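Local coordinates for RND efflux system, outer membrane lipoprotein, NodT family (Burkholderia mallei, PDB 6U94), which probably serves as the outer-membrane exit channel of an RND-type efflux system, passing substrates out of the cell, at residues Gly300-Phe306 against Pro337-Ile343; Glu377-Leu382 against Thr450-Leu455; Arg70-Val74 against His146-Glu150; Phe133-Phe138 against Ser161-Ser165. All coordinates share one frame; numbering follows the deposited sequence.

Interaction 1 of 4, residues Gly300-Phe306 against Pro337-Ile343; sequences GAARAAF and PQLTLPI
An irregular, extended segment, P337-I343, runs along the short helix 299-306, where A301 and A305, one turn apart on the same side of the helix, take most of the contact. The methyl of A301 presses into a bend of the loop, its CB 3.4 Å from L341 CB and 3.3 Å from P342 O, with I343 CG1 alongside. One turn later A305 CB meets the CD2 branch of L339 at 3.7 Å. I343 reaches further because its chain is fully extended (chi2 178°), which places CD1 at the edge of the F306 ring, 3.6 Å from CE2 and near the ring plane. A305 CB lies over one face of that ring, near its rim.

No direct hydrogen bond spans the two segments. A water bridges them instead, donating to A301 O (2.9 Å) and accepting from L341 N (3.0 Å). Nearer the helix end, the A305 CA-H points at Q338 O, with CA 3.4 Å from the oxygen and an angle of 146° at the hydrogen.

Behind this layer, L339, I343 and F306 also pack on helix 355-359, A302 and F306 touch helix 362-415, and R303 forms a salt bridge with E289 of helix 283-294.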
loop_
_atom_site.group_PDB
_atom_site.type_symbol
_atom_site.label_atom_id
_atom_site.label_comp_id
_atom_site.label_asym_id
_atom_site.label_seq_id
_atom_site.Cartn_x
_atom_site.Cartn_y
_atom_site.Cartn_z
ATOM N N GLY A 300 -22.644 10.808 -21.705
ATOM C CA GLY A 300 -23.452 9.604 -21.628
ATOM C C GLY A 300 -23.175 8.644 -22.768
ATOM O O GLY A 300 -23.017 7.438 -22.560
ATOM N N ALA A 301 -23.096 9.173 -23.992
ATOM C CA ALA A 301 -22.735 8.345 -25.138
ATOM C C ALA A 301 -21.348 7.745 -24.971
ATOM O O ALA A 301 -21.100 6.609 -25.391
ATOM C CB ALA A 301 -22.791 9.163 -26.427
ATOM N N ALA A 302 -20.420 8.510 -24.391
ATOM C CA ALA A 302 -19.053 8.030 -24.237
ATOM C C ALA A 302 -18.973 6.936 -23.178
ATOM O O ALA A 302 -18.228 5.963 -23.338
ATOM C CB ALA A 302 -18.128 9.197 -23.895
ATOM N N ARG A 303 -19.738 7.074 -22.092
ATOM C CA ARG A 303 -19.788 6.023 -21.082
ATOM C C ARG A 303 -20.403 4.753 -21.649
ATOM O O ARG A 303 -19.904 3.647 -21.409
ATOM C CB ARG A 303 -20.575 6.501 -19.863
ATOM C CG ARG A 303 -19.816 7.455 -18.960
ATOM C CD ARG A 303 -20.679 7.864 -17.783
ATOM N NE ARG A 303 -20.040 8.878 -16.950
ATOM C CZ ARG A 303 -20.629 9.469 -15.917
ATOM N NH1 ARG A 303 -21.873 9.151 -15.584
ATOM N NH2 ARG A 303 -19.974 10.382 -15.213
ATOM N N ALA A 304 -21.495 4.896 -22.404
ATOM C CA ALA A 304 -22.114 3.737 -23.035
ATOM C C ALA A 304 -21.126 3.015 -23.941
ATOM O O ALA A 304 -21.129 1.781 -24.021
ATOM C CB ALA A 304 -23.351 4.167 -23.823
ATOM N N ALA A 305 -20.257 3.771 -24.616
ATOM C CA ALA A 305 -19.331 3.166 -25.566
ATOM C C ALA A 305 -18.114 2.549 -24.880
ATOM O O ALA A 305 -17.647 1.485 -25.296
ATOM C CB ALA A 305 -18.882 4.204 -26.595
ATOM N N PHE A 306 -17.583 3.190 -23.831
ATOM C CA PHE A 306 -16.252 2.852 -23.348
ATOM C C PHE A 306 -16.141 2.549 -21.856
ATOM O O PHE A 306 -15.036 2.254 -21.390
ATOM C CB PHE A 306 -15.272 3.986 -23.688
ATOM C CG PHE A 306 -15.186 4.291 -25.158
ATOM C CD1 PHE A 306 -14.608 3.389 -26.036
ATOM C CD2 PHE A 306 -15.678 5.486 -25.660
ATOM C CE1 PHE A 306 -14.527 3.666 -27.386
ATOM C CE2 PHE A 306 -15.601 5.771 -27.010
ATOM C CZ PHE A 306 -15.025 4.863 -27.875
ATOM N N PRO A 337 -16.253 -2.324 -26.815
ATOM C CA PRO A 337 -16.906 -1.033 -27.064
ATOM C C PRO A 337 -17.844 -1.107 -28.260
ATOM O O PRO A 337 -17.554 -1.761 -29.264
ATOM C CB PRO A 337 -15.731 -0.085 -27.326
ATOM C CG PRO A 337 -14.617 -0.971 -27.764
ATOM C CD PRO A 337 -14.797 -2.263 -27.022
ATOM N N GLN A 338 -18.986 -0.435 -28.132
ATOM C CA GLN A 338 -19.976 -0.361 -29.195
ATOM C C GLN A 338 -20.600 1.027 -29.198
ATOM O O GLN A 338 -20.856 1.605 -28.138
ATOM C CB GLN A 338 -21.065 -1.425 -29.021
ATOM C CG GLN A 338 -22.066 -1.489 -30.164
ATOM C CD GLN A 338 -23.267 -2.360 -29.842
ATOM O OE1 GLN A 338 -23.814 -2.305 -28.738
ATOM N NE2 GLN A 338 -23.683 -3.170 -30.806
ATOM N N LEU A 339 -20.852 1.554 -30.391
ATOM C CA LEU A 339 -21.425 2.886 -30.548
ATOM C C LEU A 339 -22.928 2.759 -30.773
ATOM O O LEU A 339 -23.369 2.275 -31.822
ATOM C CB LEU A 339 -20.751 3.632 -31.696
ATOM C CG LEU A 339 -19.265 3.927 -31.489
ATOM C CD1 LEU A 339 -18.672 4.554 -32.733
ATOM C CD2 LEU A 339 -19.060 4.830 -30.285
ATOM N N THR A 340 -23.707 3.180 -29.778
ATOM C CA THR A 340 -25.156 3.248 -29.883
ATOM C C THR A 340 -25.696 4.658 -29.722
ATOM O O THR A 340 -26.815 4.932 -30.166
ATOM C CB THR A 340 -25.819 2.351 -28.827
ATOM O OG1 THR A 340 -25.572 2.897 -27.524
ATOM C CG2 THR A 340 -25.256 0.935 -28.898
ATOM N N LEU A 341 -24.948 5.548 -29.094
ATOM C CA LEU A 341 -25.304 6.939 -29.004
ATOM C C LEU A 341 -24.222 7.777 -29.663
ATOM O O LEU A 341 -23.032 7.491 -29.488
ATOM C CB LEU A 341 -25.470 7.367 -27.545
ATOM C CG LEU A 341 -26.727 6.896 -26.829
ATOM C CD1 LEU A 341 -26.520 6.936 -25.325
ATOM C CD2 LEU A 341 -27.869 7.795 -27.245
ATOM N N PRO A 342 -24.593 8.789 -30.442
ATOM C CA PRO A 342 -23.575 9.655 -31.049
ATOM C C PRO A 342 -22.776 10.375 -29.973
ATOM O O PRO A 342 -23.333 11.024 -29.085
ATOM C CB PRO A 342 -24.397 10.634 -31.898
ATOM C CG PRO A 342 -25.703 9.937 -32.122
ATOM C CD PRO A 342 -25.954 9.143 -30.878
ATOM N N ILE A 343 -21.454 10.246 -30.053
ATOM C CA ILE A 343 -20.612 10.928 -29.081
ATOM C C ILE A 343 -20.540 12.417 -29.389
ATOM O O ILE A 343 -20.479 13.244 -28.472
ATOM C CB ILE A 343 -19.222 10.270 -29.039
ATOM C CG1 ILE A 343 -19.342 8.862 -28.446
ATOM C CG2 ILE A 343 -18.246 11.106 -28.235
ATOM C CD1 ILE A 343 -18.039 8.092 -28.408
HETATM O O HOH W 1 -22.276 5.358 -27.698
#

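Interaction 2 of 4, residues Glu377-Leu382 against Thr450-Leu455; sequences EVADNL and TLYKAL
L451 of helix 421-454 carries its CG trans to the backbone N; this chi1 of -179° takes the side chain across to helix 362-415, and chi2 (57°) sets CD1 against V378 and CD2 against L382. The branches are shared out: L451 CD2 lies 3.6 Å from L382 CD2, whereas L451 CD1 rests 4.1 Å from V378 CG1. The other methyl of V378, CG2, packs at 4.0 Å on A454 CB, one turn further along.

On the polar flank, the amide of N381 turns back on its own helix. N381 ND2 donates to E377 O at 2.9 Å (N-H...O 150°), while N381 N reaches the same oxygen from the opposite face of the carbonyl plane. The ND2 bond helps fix the rotation of the amide, whose OD1 lies 3.3 Å from T450 CG2. The hydroxyl of T450 is used within its own helix, on T446 O. The carboxylate of E377 passes beside A454, with E377 OE1 4.0 Å from A454 CB, and pairs with R282.

Over these segments the helix axes run nearly antiparallel and approach to 9.4 Å, a pairing consistent with the long helical hairpins of outer membrane factors. R282 also bonds to A454 O, L323 of helix 321-326 covers V378 and L382, F270 touches L451, and K453 packs on helix 156-203.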
loop_
_atom_site.group_PDB
_atom_site.type_symbol
_atom_site.label_atom_id
_atom_site.label_comp_id
_atom_site.label_asym_id
_atom_site.label_seq_id
_atom_site.Cartn_x
_atom_site.Cartn_y
_atom_site.Cartn_z
ATOM N N GLU A 377 -5.642 -1.101 -13.333
ATOM C CA GLU A 377 -5.021 -0.730 -12.066
ATOM C C GLU A 377 -5.790 -1.302 -10.882
ATOM O O GLU A 377 -5.192 -1.717 -9.883
ATOM C CB GLU A 377 -4.938 0.790 -11.969
ATOM C CG GLU A 377 -4.230 1.321 -10.752
ATOM C CD GLU A 377 -4.051 2.829 -10.817
ATOM O OE1 GLU A 377 -5.061 3.557 -10.959
ATOM O OE2 GLU A 377 -2.895 3.283 -10.753
ATOM N N VAL A 378 -7.121 -1.320 -10.971
ATOM C CA VAL A 378 -7.926 -1.861 -9.883
ATOM C C VAL A 378 -7.729 -3.370 -9.774
ATOM O O VAL A 378 -7.562 -3.910 -8.674
ATOM C CB VAL A 378 -9.406 -1.492 -10.083
ATOM C CG1 VAL A 378 -10.293 -2.347 -9.184
ATOM C CG2 VAL A 378 -9.620 -0.007 -9.800
ATOM N N ALA A 379 -7.739 -4.071 -10.912
ATOM C CA ALA A 379 -7.529 -5.514 -10.896
ATOM C C ALA A 379 -6.135 -5.862 -10.387
ATOM O O ALA A 379 -5.958 -6.854 -9.671
ATOM C CB ALA A 379 -7.752 -6.092 -12.293
ATOM N N ASP A 380 -5.135 -5.047 -10.738
ATOM C CA ASP A 380 -3.763 -5.338 -10.334
ATOM C C ASP A 380 -3.588 -5.216 -8.825
ATOM O O ASP A 380 -2.876 -6.021 -8.212
ATOM C CB ASP A 380 -2.792 -4.411 -11.066
ATOM C CG ASP A 380 -2.563 -4.829 -12.506
ATOM O OD1 ASP A 380 -3.202 -5.804 -12.955
ATOM O OD2 ASP A 380 -1.738 -4.185 -13.189
ATOM N N ASN A 381 -4.221 -4.218 -8.206
ATOM C CA ASN A 381 -4.079 -4.061 -6.764
ATOM C C ASN A 381 -4.859 -5.122 -6.002
ATOM O O ASN A 381 -4.471 -5.492 -4.889
ATOM C CB ASN A 381 -4.520 -2.663 -6.335
ATOM C CG ASN A 381 -3.450 -1.615 -6.579
ATOM O OD1 ASN A 381 -2.499 -1.493 -5.809
ATOM N ND2 ASN A 381 -3.607 -0.844 -7.652
ATOM N N LEU A 382 -5.962 -5.613 -6.573
ATOM C CA LEU A 382 -6.689 -6.710 -5.947
ATOM C C LEU A 382 -5.880 -8.000 -6.001
ATOM O O LEU A 382 -5.850 -8.764 -5.029
ATOM C CB LEU A 382 -8.042 -6.897 -6.630
ATOM C CG LEU A 382 -9.143 -5.881 -6.322
ATOM C CD1 LEU A 382 -10.165 -5.882 -7.447
ATOM C CD2 LEU A 382 -9.809 -6.218 -4.998
ATOM N N THR A 450 -3.803 1.493 -1.261
ATOM C CA THR A 450 -3.659 1.840 -2.670
ATOM C C THR A 450 -4.941 1.558 -3.446
ATOM O O THR A 450 -5.307 2.319 -4.350
ATOM C CB THR A 450 -2.486 1.078 -3.282
ATOM O OG1 THR A 450 -1.326 1.259 -2.463
ATOM C CG2 THR A 450 -2.192 1.594 -4.683
ATOM N N LEU A 451 -5.640 0.473 -3.107
ATOM C CA LEU A 451 -6.918 0.198 -3.750
ATOM C C LEU A 451 -7.968 1.241 -3.383
ATOM O O LEU A 451 -8.836 1.562 -4.205
ATOM C CB LEU A 451 -7.401 -1.203 -3.381
ATOM C CG LEU A 451 -8.724 -1.653 -4.009
ATOM C CD1 LEU A 451 -8.660 -1.593 -5.532
ATOM C CD2 LEU A 451 -9.089 -3.049 -3.531
ATOM N N TYR A 452 -7.911 1.778 -2.160
ATOM C CA TYR A 452 -8.787 2.890 -1.805
ATOM C C TYR A 452 -8.606 4.067 -2.759
ATOM O O TYR A 452 -9.574 4.770 -3.069
ATOM C CB TYR A 452 -8.523 3.334 -0.364
ATOM C CG TYR A 452 -9.062 4.716 -0.054
ATOM C CD1 TYR A 452 -8.255 5.843 -0.171
ATOM C CD2 TYR A 452 -10.378 4.895 0.352
ATOM C CE1 TYR A 452 -8.749 7.110 0.103
ATOM C CE2 TYR A 452 -10.878 6.153 0.631
ATOM C CZ TYR A 452 -10.059 7.259 0.505
ATOM O OH TYR A 452 -10.547 8.515 0.784
ATOM N N LYS A 453 -7.377 4.299 -3.223
ATOM C CA LYS A 453 -7.111 5.388 -4.155
ATOM C C LYS A 453 -7.567 5.044 -5.569
ATOM O O LYS A 453 -8.243 5.847 -6.223
ATOM C CB LYS A 453 -5.622 5.725 -4.150
ATOM C CG LYS A 453 -5.114 6.220 -2.815
ATOM C CD LYS A 453 -3.786 6.927 -2.984
ATOM C CE LYS A 453 -2.637 5.936 -3.081
ATOM N NZ LYS A 453 -1.323 6.638 -3.138
ATOM N N ALA A 454 -7.210 3.850 -6.052
ATOM C CA ALA A 454 -7.533 3.461 -7.422
ATOM C C ALA A 454 -9.034 3.429 -7.680
ATOM O O ALA A 454 -9.452 3.521 -8.839
ATOM C CB ALA A 454 -6.915 2.096 -7.741
ATOM N N LEU A 455 -9.850 3.290 -6.635
ATOM C CA LEU A 455 -11.299 3.354 -6.779
ATOM C C LEU A 455 -11.810 4.779 -6.927
ATOM O O LEU A 455 -13.001 4.967 -7.196
ATOM C CB LEU A 455 -11.989 2.706 -5.575
ATOM C CG LEU A 455 -11.824 1.206 -5.331
ATOM C CD1 LEU A 455 -12.495 0.821 -4.017
ATOM C CD2 LEU A 455 -12.402 0.401 -6.482
#

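Interaction 3 of 4, residues Arg70-Val74 against His146-Glu150; sequences RDLRV and HAAQE
R73 stacks on H146 and carries most of the contact between the start of helix 72-86 and helix 146-152. The guanidinium lies over the imidazole with centres 4.1 Å apart and planes 13° from parallel; NH1 of R73 stands above the middle of the ring, its closest ring atom being H146 CE1 at 3.7 Å. The arginine chain is straight as far as CD; the bend at chi3 (62°), with the turn about CD-NE, then lays the guanidinium over the imidazole.

The charge pairing is looser. R73 NE and E150 OE2 form a salt bridge at 3.5 Å, with the carboxylate approaching obliquely, its plane 52° from that of the guanidinium.

The methylenes of the same side chain pack against the Q149 amide, R73 CD lying 3.3 Å from Q149 OE1 and CG beside the same oxygen. The other end of that amide is tied down, since Q149 NE2 bonds to L144 O.

A capping interaction holds the start of the helix that carries R73. D71, at the N-cap of helix 72-86, accepts from V74 N through OD2 at 2.9 Å and, weakly, from R73 N through OD1. Its OD1 is also 4.1 Å from E150 CG.

The two acids come close, D71 OD1 and E150 OE2 being 4.7 Å apart, and the positive charge of R73 probably offsets their repulsion. The guanidinium stacked on H146 would in turn be expected to favour the neutral imidazole in this surface contact.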
loop_
_atom_site.group_PDB
_atom_site.type_symbol
_atom_site.label_atom_id
_atom_site.label_comp_id
_atom_site.label_asym_id
_atom_site.label_seq_id
_atom_site.Cartn_x
_atom_site.Cartn_y
_atom_site.Cartn_z
ATOM N N ARG A 70 -2.544 24.831 5.259
ATOM C CA ARG A 70 -1.652 24.961 4.118
ATOM C C ARG A 70 -2.445 24.894 2.815
ATOM O O ARG A 70 -3.550 24.349 2.753
ATOM C CB ARG A 70 -0.594 23.859 4.137
ATOM C CG ARG A 70 -1.156 22.491 3.796
ATOM C CD ARG A 70 -0.229 21.367 4.226
ATOM N NE ARG A 70 -0.994 20.217 4.698
ATOM C CZ ARG A 70 -0.455 19.129 5.239
ATOM N NH1 ARG A 70 0.862 19.036 5.376
ATOM N NH2 ARG A 70 -1.232 18.135 5.644
ATOM N N ASP A 71 -1.870 25.467 1.763
ATOM C CA ASP A 71 -2.479 25.356 0.451
ATOM C C ASP A 71 -2.064 24.035 -0.198
ATOM O O ASP A 71 -1.152 23.343 0.264
ATOM C CB ASP A 71 -2.108 26.564 -0.414
ATOM C CG ASP A 71 -0.822 26.367 -1.192
ATOM O OD1 ASP A 71 -0.815 26.668 -2.404
ATOM O OD2 ASP A 71 0.174 25.909 -0.600
ATOM N N LEU A 72 -2.764 23.675 -1.276
ATOM C CA LEU A 72 -2.542 22.365 -1.878
ATOM C C LEU A 72 -1.145 22.239 -2.468
ATOM O O LEU A 72 -0.587 21.136 -2.505
ATOM C CB LEU A 72 -3.597 22.082 -2.947
ATOM C CG LEU A 72 -4.996 21.794 -2.404
ATOM C CD1 LEU A 72 -5.857 21.155 -3.476
ATOM C CD2 LEU A 72 -4.935 20.917 -1.159
ATOM N N ARG A 73 -0.561 23.349 -2.926
ATOM C CA ARG A 73 0.808 23.289 -3.431
ATOM C C ARG A 73 1.781 22.893 -2.327
ATOM O O ARG A 73 2.698 22.094 -2.553
ATOM C CB ARG A 73 1.208 24.629 -4.045
ATOM C CG ARG A 73 2.508 24.577 -4.832
ATOM C CD ARG A 73 2.873 25.938 -5.419
ATOM N NE ARG A 73 3.099 26.939 -4.381
ATOM C CZ ARG A 73 4.196 27.003 -3.630
ATOM N NH1 ARG A 73 5.173 26.116 -3.794
ATOM N NH2 ARG A 73 4.315 27.949 -2.708
ATOM N N VAL A 74 1.589 23.432 -1.122
ATOM C CA VAL A 74 2.442 23.061 0.003
ATOM C C VAL A 74 2.141 21.635 0.452
ATOM O O VAL A 74 3.054 20.874 0.797
ATOM C CB VAL A 74 2.279 24.074 1.150
ATOM C CG1 VAL A 74 2.864 23.527 2.444
ATOM C CG2 VAL A 74 2.947 25.391 0.786
ATOM N N HIS A 146 5.071 28.282 -9.867
ATOM C CA HIS A 146 4.218 28.320 -8.684
ATOM C C HIS A 146 2.837 28.869 -9.019
ATOM O O HIS A 146 1.817 28.317 -8.589
ATOM C CB HIS A 146 4.881 29.148 -7.587
ATOM C CG HIS A 146 6.072 28.486 -6.970
ATOM N ND1 HIS A 146 6.651 28.935 -5.802
ATOM C CD2 HIS A 146 6.793 27.405 -7.355
ATOM C CE1 HIS A 146 7.678 28.162 -5.497
ATOM N NE2 HIS A 146 7.785 27.226 -6.424
ATOM N N ALA A 147 2.791 29.958 -9.795
ATOM C CA ALA A 147 1.515 30.522 -10.226
ATOM C C ALA A 147 0.692 29.491 -10.983
ATOM O O ALA A 147 -0.495 29.291 -10.696
ATOM C CB ALA A 147 1.750 31.762 -11.095
ATOM N N ALA A 148 1.310 28.821 -11.958
ATOM C CA ALA A 148 0.595 27.804 -12.720
ATOM C C ALA A 148 0.164 26.642 -11.834
ATOM O O ALA A 148 -0.928 26.090 -12.014
ATOM C CB ALA A 148 1.464 27.309 -13.874
ATOM N N GLN A 149 1.008 26.258 -10.868
ATOM C CA GLN A 149 0.657 25.166 -9.962
ATOM C C GLN A 149 -0.575 25.516 -9.139
ATOM O O GLN A 149 -1.515 24.720 -9.037
ATOM C CB GLN A 149 1.837 24.834 -9.045
ATOM C CG GLN A 149 2.997 24.147 -9.742
ATOM C CD GLN A 149 4.227 24.034 -8.860
ATOM O OE1 GLN A 149 4.122 23.911 -7.641
ATOM N NE2 GLN A 149 5.403 24.080 -9.476
ATOM N N GLU A 150 -0.593 26.717 -8.552
ATOM C CA GLU A 150 -1.736 27.127 -7.746
ATOM C C GLU A 150 -3.020 27.155 -8.566
ATOM O O GLU A 150 -4.100 26.863 -8.039
ATOM C CB GLU A 150 -1.463 28.492 -7.114
ATOM C CG GLU A 150 -0.334 28.465 -6.090
ATOM C CD GLU A 150 0.368 29.803 -5.943
ATOM O OE1 GLU A 150 -0.033 30.769 -6.626
ATOM O OE2 GLU A 150 1.327 29.885 -5.145
#

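Interaction 4 of 4, residues Phe133-Phe138 against Ser161-Ser165; sequences FEIDLF and SVHIS
E134 of helix 132-142 extends to S165 of helix 156-203, and nearly every atom along its side chain approaches the serine hydroxyl. CB of E134 lies 4.0 Å from S165 OG; CG comes to 3.2 Å and CD to 3.4 Å; and at the tip OE1 stands 2.7 Å from the same oxygen. The chain is extended beyond CG (chi2 173°), which carries the carboxylate alongside the serine. S161 O is a second acceptor within reach of S165 OG, so which of the two takes the hydroxyl proton is not settled. E134 OE1 also forms a salt bridge with K453, and OE2 accepts from T131 N.

Around this pair the packing is largely apolar. F133 CZ touches I164 CG2 at 4.1 Å, while S161 OG meets the same ring in its plane, 3.3 Å from F133 CD1. L137 CD1 packs on S161 CB (3.8 Å) and on V162 CG2. F138 turns an edge to S165 OG.

Here the two helix segments are steeply inclined, 116° between their directions, and small serines face the larger side chains where they meet. The carboxylate is buried, yet a lysine and a backbone N-H bind it and a hydroxyl lies close, which would probably keep it ionised.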
loop_
_atom_site.group_PDB
_atom_site.type_symbol
_atom_site.label_atom_id
_atom_site.label_comp_id
_atom_site.label_asym_id
_atom_site.label_seq_id
_atom_site.Cartn_x
_atom_site.Cartn_y
_atom_site.Cartn_z
ATOM N N PHE A 133 -3.441 8.602 -11.645
ATOM C CA PHE A 133 -3.777 10.020 -11.584
ATOM C C PHE A 133 -2.890 10.769 -10.597
ATOM O O PHE A 133 -2.623 11.959 -10.794
ATOM C CB PHE A 133 -5.261 10.220 -11.253
ATOM C CG PHE A 133 -5.698 9.630 -9.936
ATOM C CD1 PHE A 133 -5.532 10.336 -8.755
ATOM C CD2 PHE A 133 -6.317 8.391 -9.887
ATOM C CE1 PHE A 133 -5.947 9.805 -7.547
ATOM C CE2 PHE A 133 -6.738 7.856 -8.683
ATOM C CZ PHE A 133 -6.553 8.563 -7.511
ATOM N N GLU A 134 -2.409 10.097 -9.548
ATOM C CA GLU A 134 -1.429 10.732 -8.674
ATOM C C GLU A 134 -0.124 10.992 -9.413
ATOM O O GLU A 134 0.472 12.066 -9.274
ATOM C CB GLU A 134 -1.173 9.869 -7.443
ATOM C CG GLU A 134 -2.368 9.692 -6.544
ATOM C CD GLU A 134 -2.093 8.685 -5.449
ATOM O OE1 GLU A 134 -1.817 9.098 -4.302
ATOM O OE2 GLU A 134 -2.132 7.474 -5.750
ATOM N N ILE A 135 0.337 10.017 -10.200
ATOM C CA ILE A 135 1.549 10.213 -10.991
ATOM C C ILE A 135 1.356 11.352 -11.987
ATOM O O ILE A 135 2.256 12.178 -12.188
ATOM C CB ILE A 135 1.941 8.900 -11.693
ATOM C CG1 ILE A 135 2.300 7.829 -10.657
ATOM C CG2 ILE A 135 3.092 9.131 -12.655
ATOM C CD1 ILE A 135 2.660 6.488 -11.261
ATOM N N ASP A 136 0.182 11.414 -12.622
ATOM C CA ASP A 136 -0.128 12.522 -13.522
ATOM C C ASP A 136 -0.006 13.861 -12.807
ATOM O O ASP A 136 0.691 14.766 -13.278
ATOM C CB ASP A 136 -1.534 12.356 -14.101
ATOM C CG ASP A 136 -1.607 11.273 -15.155
ATOM O OD1 ASP A 136 -0.585 11.034 -15.831
ATOM O OD2 ASP A 136 -2.688 10.667 -15.311
ATOM N N LEU A 137 -0.664 13.994 -11.655
ATOM C CA LEU A 137 -0.686 15.266 -10.938
ATOM C C LEU A 137 0.716 15.706 -10.532
ATOM O O LEU A 137 1.142 16.824 -10.841
ATOM C CB LEU A 137 -1.590 15.156 -9.710
ATOM C CG LEU A 137 -1.678 16.430 -8.867
ATOM C CD1 LEU A 137 -3.130 16.819 -8.620
ATOM C CD2 LEU A 137 -0.926 16.271 -7.550
ATOM N N PHE A 138 1.445 14.839 -9.826
ATOM C CA PHE A 138 2.748 15.231 -9.297
ATOM C C PHE A 138 3.730 15.584 -10.406
ATOM O O PHE A 138 4.571 16.473 -10.228
ATOM C CB PHE A 138 3.309 14.117 -8.414
ATOM C CG PHE A 138 2.693 14.065 -7.042
ATOM C CD1 PHE A 138 3.077 14.969 -6.067
ATOM C CD2 PHE A 138 1.725 13.120 -6.729
ATOM C CE1 PHE A 138 2.512 14.934 -4.803
ATOM C CE2 PHE A 138 1.155 13.077 -5.465
ATOM C CZ PHE A 138 1.550 13.987 -4.501
ATOM N N SER A 161 -7.496 14.796 -6.095
ATOM C CA SER A 161 -6.318 13.946 -6.235
ATOM C C SER A 161 -5.332 14.172 -5.098
ATOM O O SER A 161 -4.712 13.220 -4.606
ATOM C CB SER A 161 -5.647 14.194 -7.588
ATOM O OG SER A 161 -4.521 13.343 -7.755
ATOM N N VAL A 162 -5.177 15.424 -4.659
ATOM C CA VAL A 162 -4.260 15.714 -3.562
ATOM C C VAL A 162 -4.842 15.237 -2.235
ATOM O O VAL A 162 -4.115 14.726 -1.374
ATOM C CB VAL A 162 -3.919 17.216 -3.528
ATOM C CG1 VAL A 162 -2.961 17.523 -2.378
ATOM C CG2 VAL A 162 -3.320 17.653 -4.861
ATOM N N HIS A 163 -6.155 15.401 -2.045
ATOM C CA HIS A 163 -6.804 14.879 -0.845
ATOM C C HIS A 163 -6.669 13.362 -0.757
ATOM O O HIS A 163 -6.383 12.814 0.315
ATOM C CB HIS A 163 -8.281 15.276 -0.831
ATOM C CG HIS A 163 -8.524 16.710 -0.480
ATOM N ND1 HIS A 163 -7.503 17.596 -0.206
ATOM C CD2 HIS A 163 -9.675 17.411 -0.349
ATOM C CE1 HIS A 163 -8.014 18.780 0.076
ATOM N NE2 HIS A 163 -9.330 18.695 -0.004
ATOM N N ILE A 164 -6.877 12.667 -1.876
ATOM C CA ILE A 164 -6.766 11.213 -1.887
ATOM C C ILE A 164 -5.347 10.788 -1.524
ATOM O O ILE A 164 -5.141 9.883 -0.707
ATOM C CB ILE A 164 -7.200 10.659 -3.255
ATOM C CG1 ILE A 164 -8.723 10.704 -3.393
ATOM C CG2 ILE A 164 -6.689 9.254 -3.455
ATOM C CD1 ILE A 164 -9.231 10.112 -4.692
ATOM N N SER A 165 -4.348 11.446 -2.120
ATOM C CA SER A 165 -2.959 11.138 -1.794
ATOM C C SER A 165 -2.666 11.408 -0.324
ATOM O O SER A 165 -2.034 10.588 0.354
ATOM C CB SER A 165 -2.011 11.954 -2.676
ATOM O OG SER A 165 -2.259 11.738 -4.053
#

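From the N terminus, interaction 3 opens first at R70-V74 and closes at H146-E150, over a loop that includes the unmodelled residues 94-124. Interaction 4 starts within that loop, at F133-F138, and closes beyond it at S161-S165, so the two cross; L72 packs on V162 and H163 where they meet. Interaction 3 ties helix 146-152 to helix 72-86, and interaction 4 ties helix 132-142 to helix 156-203. Interaction 1 follows in series, returning the loop before helix 349-352 to helix 299-306, some 25 Å or more between centres from the rest. Interaction 2 closes the hairpin of helices 362-415 and 421-454, and its K453 joins E134 of interaction 4.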